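Local atomic coordinates of putative glycosidase ph117-related (PDB entry 5A7V), a protein that probably cleaves beta-mannosidic linkages as a GH130 family enzyme, and binds mannose sugars. Residues P275-T280 and I284-N289. Numbering follows the deposited sequence.
Sequences PPAIYT and IVLLYN
I278 and V285 face each other as an antiparallel hydrogen-bonded pair, joined by two backbone bonds: I278 N to V285 O at 2.9 Å, and V285 N back to I278 O at 2.8 Å, the second nearly straight at 173°. The same two carbonyl oxygens also receive CA-H...O contacts, V285 O from A277 and I278 O from I284. On the N-terminal side of A277 the strands part at P275 and P276, and a water takes over the bridging: it donates to P275 O (2.7 Å) and accepts from L287 N (2.8 Å). P275 O is shared with the hydroxyl of S206.

Apolar packing divides between the two faces of the hairpin. On the face of I278 and V285, the extended I278 chain, with CG1 beside the backbone N (chi1 -53°), carries its CD1 to L287 CD1, 4.2 Å away. L287 CB also lies against P275 CG and CD, the two side chains meeting at about a right angle. At the turn end, the methyls T280 CG2 and V285 CG2 touch, while T280 OG1 bonds within the turn to G283 O. M352 of strand 347-355 covers both P275 and I278. On the other face, Y279 and I284 form the non-hydrogen-bonded pair; I284 CG1 approaches Y279 CD2 obliquely at 3.7 Å, with CD1 slightly farther off. A277 CB packs beside them, between I284 CG2 and L286 CD1. K219 makes a cation-pi contact with the Y279 ring.

Strand 306-314 continues the sheet beyond 283-291, and strand 205-212 pairs in parallel with 270-280 through T209; this largely buried contact is the beta hairpin of the first two strands of a four-stranded antiparallel blade, interrupted by prolines and a water, in the five-bladed beta-propeller characteristic of GH130 enzymes.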
ATOM      1  N   PRO A 275       0.039  -3.049   2.543  1.00  8.31           N
ATOM      2  CA  PRO A 275       0.675  -4.050   1.675  1.00  9.30           C
ATOM      3  C   PRO A 275      -0.152  -5.347   1.624  1.00  9.53           C
ATOM      4  O   PRO A 275      -1.159  -5.489   2.304  1.00  8.86           O
ATOM      5  CB  PRO A 275       2.011  -4.306   2.358  1.00  9.96           C
ATOM      6  CG  PRO A 275       1.789  -3.955   3.789  1.00 11.39           C
ATOM      7  CD  PRO A 275       0.767  -2.881   3.828  1.00  9.46           C
ATOM      8  N   PRO A 276       0.283  -6.344   0.820  1.00  9.01           N
ATOM      9  CA  PRO A 276      -0.371  -7.678   0.830  1.00  8.70           C
ATOM     10  C   PRO A 276      -0.487  -8.265   2.260  1.00  8.87           C
ATOM     11  O   PRO A 276       0.406  -8.048   3.105  1.00  8.79           O
ATOM     12  CB  PRO A 276       0.557  -8.483  -0.079  1.00  9.36           C
ATOM     13  CG  PRO A 276       1.101  -7.466  -1.038  1.00  8.73           C
ATOM     14  CD  PRO A 276       1.330  -6.238  -0.199  1.00  9.28           C
ATOM     15  N   ALA A 277      -1.606  -8.934   2.523  1.00  8.65           N
ATOM     16  CA  ALA A 277      -1.830  -9.560   3.818  1.00  9.01           C
ATOM     17  C   ALA A 277      -0.970 -10.813   3.972  1.00  8.89           C
ATOM     18  O   ALA A 277      -0.597 -11.431   2.959  1.00 10.00           O
ATOM     19  CB  ALA A 277      -3.259  -9.865   4.002  1.00  9.32           C
ATOM     20  N   ILE A 278      -0.641 -11.222   5.200  1.00  8.46           N
ATOM     21  CA  ILE A 278       0.298 -12.294   5.474  1.00  8.80           C
ATOM     22  C   ILE A 278      -0.294 -13.338   6.399  1.00  8.82           C
ATOM     23  O   ILE A 278      -0.695 -13.043   7.524  1.00  9.62           O
ATOM     24  CB  ILE A 278       1.624 -11.780   6.069  1.00 10.00           C
ATOM     25  CG1 ILE A 278       2.229 -10.688   5.197  1.00 11.08           C
ATOM     26  CG2 ILE A 278       2.606 -12.929   6.272  1.00 11.07           C
ATOM     27  CD1 ILE A 278       3.345  -9.899   5.876  1.00 10.50           C
ATOM     28  N   TYR A 279      -0.307 -14.592   5.921  1.00  9.94           N
ATOM     29  CA  TYR A 279      -0.772 -15.734   6.679  1.00 10.77           C
ATOM     30  C   TYR A 279       0.344 -16.189   7.649  1.00 10.96           C
ATOM     31  O   TYR A 279       1.439 -16.484   7.196  1.00 13.40           O
ATOM     32  CB  TYR A 279      -1.116 -16.849   5.693  1.00 11.20           C
ATOM     33  CG  TYR A 279      -1.777 -18.074   6.295  1.00 12.46           C
ATOM     34  CD1 TYR A 279      -1.012 -19.093   6.855  1.00 15.11           C
ATOM     35  CD2 TYR A 279      -3.153 -18.196   6.312  1.00 13.78           C
ATOM     36  CE1 TYR A 279      -1.622 -20.225   7.395  1.00 17.18           C
ATOM     37  CE2 TYR A 279      -3.781 -19.329   6.831  1.00 15.86           C
ATOM     38  CZ  TYR A 279      -3.016 -20.326   7.384  1.00 16.53           C
ATOM     39  OH  TYR A 279      -3.621 -21.444   7.912  1.00 21.64           O
ATOM     40  N   THR A 280       0.064 -16.229   8.957  1.00 11.36           N
ATOM     41  CA  THR A 280       1.036 -16.534  10.005  1.00 12.28           C
ATOM     42  C   THR A 280       0.441 -17.629  10.912  1.00 13.42           C
ATOM     43  O   THR A 280      -0.777 -17.893  10.841  1.00 13.74           O
ATOM     44  CB  THR A 280       1.351 -15.290  10.896  1.00 13.26           C
ATOM     45  OG1 THR A 280       0.304 -15.116  11.870  1.00 12.81           O
ATOM     46  CG2 THR A 280       1.595 -14.062  10.077  1.00 13.69           C
ATOM     47  N   ILE A 284      -4.152 -14.395  10.126  1.00  9.75           N
ATOM     48  CA  ILE A 284      -3.809 -13.592   8.987  1.00  9.10           C
ATOM     49  C   ILE A 284      -3.646 -12.137   9.450  1.00  8.70           C
ATOM     50  O   ILE A 284      -4.554 -11.582  10.115  1.00  9.55           O
ATOM     51  CB  ILE A 284      -4.908 -13.672   7.903  1.00  9.71           C
ATOM     52  CG1 ILE A 284      -4.908 -15.087   7.332  1.00 10.04           C
ATOM     53  CG2 ILE A 284      -4.711 -12.617   6.840  1.00  9.81           C
ATOM     54  CD1 ILE A 284      -6.189 -15.425   6.582  1.00 12.18           C
ATOM     55  N   VAL A 285      -2.499 -11.546   9.123  1.00  7.72           N
ATOM     56  CA  VAL A 285      -2.227 -10.145   9.504  1.00  8.29           C
ATOM     57  C   VAL A 285      -2.439  -9.240   8.290  1.00  8.29           C
ATOM     58  O   VAL A 285      -1.808  -9.439   7.234  1.00  9.00           O
ATOM     59  CB  VAL A 285      -0.828  -9.969  10.068  1.00  8.76           C
ATOM     60  CG1 VAL A 285      -0.606  -8.517  10.435  1.00  9.54           C
ATOM     61  CG2 VAL A 285      -0.643 -10.852  11.293  1.00 10.41           C
ATOM     62  N   LEU A 286      -3.297  -8.239   8.474  1.00  8.01           N
ATOM     63  CA  LEU A 286      -3.491  -7.168   7.525  1.00  8.34           C
ATOM     64  C   LEU A 286      -2.832  -5.926   8.118  1.00  8.18           C
ATOM     65  O   LEU A 286      -3.284  -5.390   9.177  1.00  9.06           O
ATOM     66  CB  LEU A 286      -4.975  -6.873   7.304  1.00  8.83           C
ATOM     67  CG  LEU A 286      -5.295  -5.702   6.381  1.00  9.14           C
ATOM     68  CD1 LEU A 286      -4.804  -5.903   4.943  1.00 10.00           C
ATOM     69  CD2 LEU A 286      -6.743  -5.340   6.387  1.00 11.44           C
ATOM     70  N   LEU A 287      -1.763  -5.449   7.479  1.00  7.52           N
ATOM     71  CA  LEU A 287      -1.117  -4.170   7.876  1.00  7.54           C
ATOM     72  C   LEU A 287      -1.823  -3.088   7.060  1.00  8.01           C
ATOM     73  O   LEU A 287      -2.054  -3.229   5.852  1.00  8.87           O
ATOM     74  CB  LEU A 287       0.391  -4.241   7.640  1.00  8.95           C
ATOM     75  CG  LEU A 287       1.140  -5.374   8.357  1.00  9.33           C
ATOM     76  CD1 LEU A 287       1.263  -6.656   7.534  1.00 10.06           C
ATOM     77  CD2 LEU A 287       2.544  -4.933   8.750  1.00 10.88           C
ATOM     78  N   TYR A 288      -2.238  -1.995   7.740  1.00  7.91           N
ATOM     79  CA  TYR A 288      -3.134  -1.024   7.112  1.00  7.89           C
ATOM     80  C   TYR A 288      -2.788   0.409   7.569  1.00  7.31           C
ATOM     81  O   TYR A 288      -1.950   0.585   8.459  1.00  8.49           O
ATOM     82  CB  TYR A 288      -4.617  -1.350   7.350  1.00  8.06           C
ATOM     83  CG  TYR A 288      -5.103  -1.215   8.781  1.00  7.92           C
ATOM     84  CD1 TYR A 288      -4.949  -2.207   9.701  1.00  8.69           C
ATOM     85  CD2 TYR A 288      -5.734  -0.029   9.176  1.00  8.49           C
ATOM     86  CE1 TYR A 288      -5.380  -2.047  11.018  1.00  7.88           C
ATOM     87  CE2 TYR A 288      -6.158   0.142  10.484  1.00  8.58           C
ATOM     88  CZ  TYR A 288      -6.002  -0.869  11.409  1.00  7.98           C
ATOM     89  OH  TYR A 288      -6.416  -0.749  12.715  1.00  8.80           O
ATOM     90  N   ASN A 289      -3.450   1.346   6.918  1.00  7.31           N
ATOM     91  CA  ASN A 289      -3.253   2.779   7.141  1.00  7.87           C
ATOM     92  C   ASN A 289      -4.474   3.387   7.790  1.00  7.68           C
ATOM     93  O   ASN A 289      -5.565   3.307   7.260  1.00 10.32           O
ATOM     94  CB  ASN A 289      -2.978   3.414   5.767  1.00  9.02           C
ATOM     95  CG  ASN A 289      -1.684   2.900   5.174  1.00  8.13           C
ATOM     96  OD1 ASN A 289      -0.620   3.182   5.673  1.00  8.85           O
ATOM     97  ND2 ASN A 289      -1.782   2.094   4.087  1.00  9.75           N
TER
HETATM   98  O   HOH W   1      -0.961  -6.306   4.922  1.00 10.12           O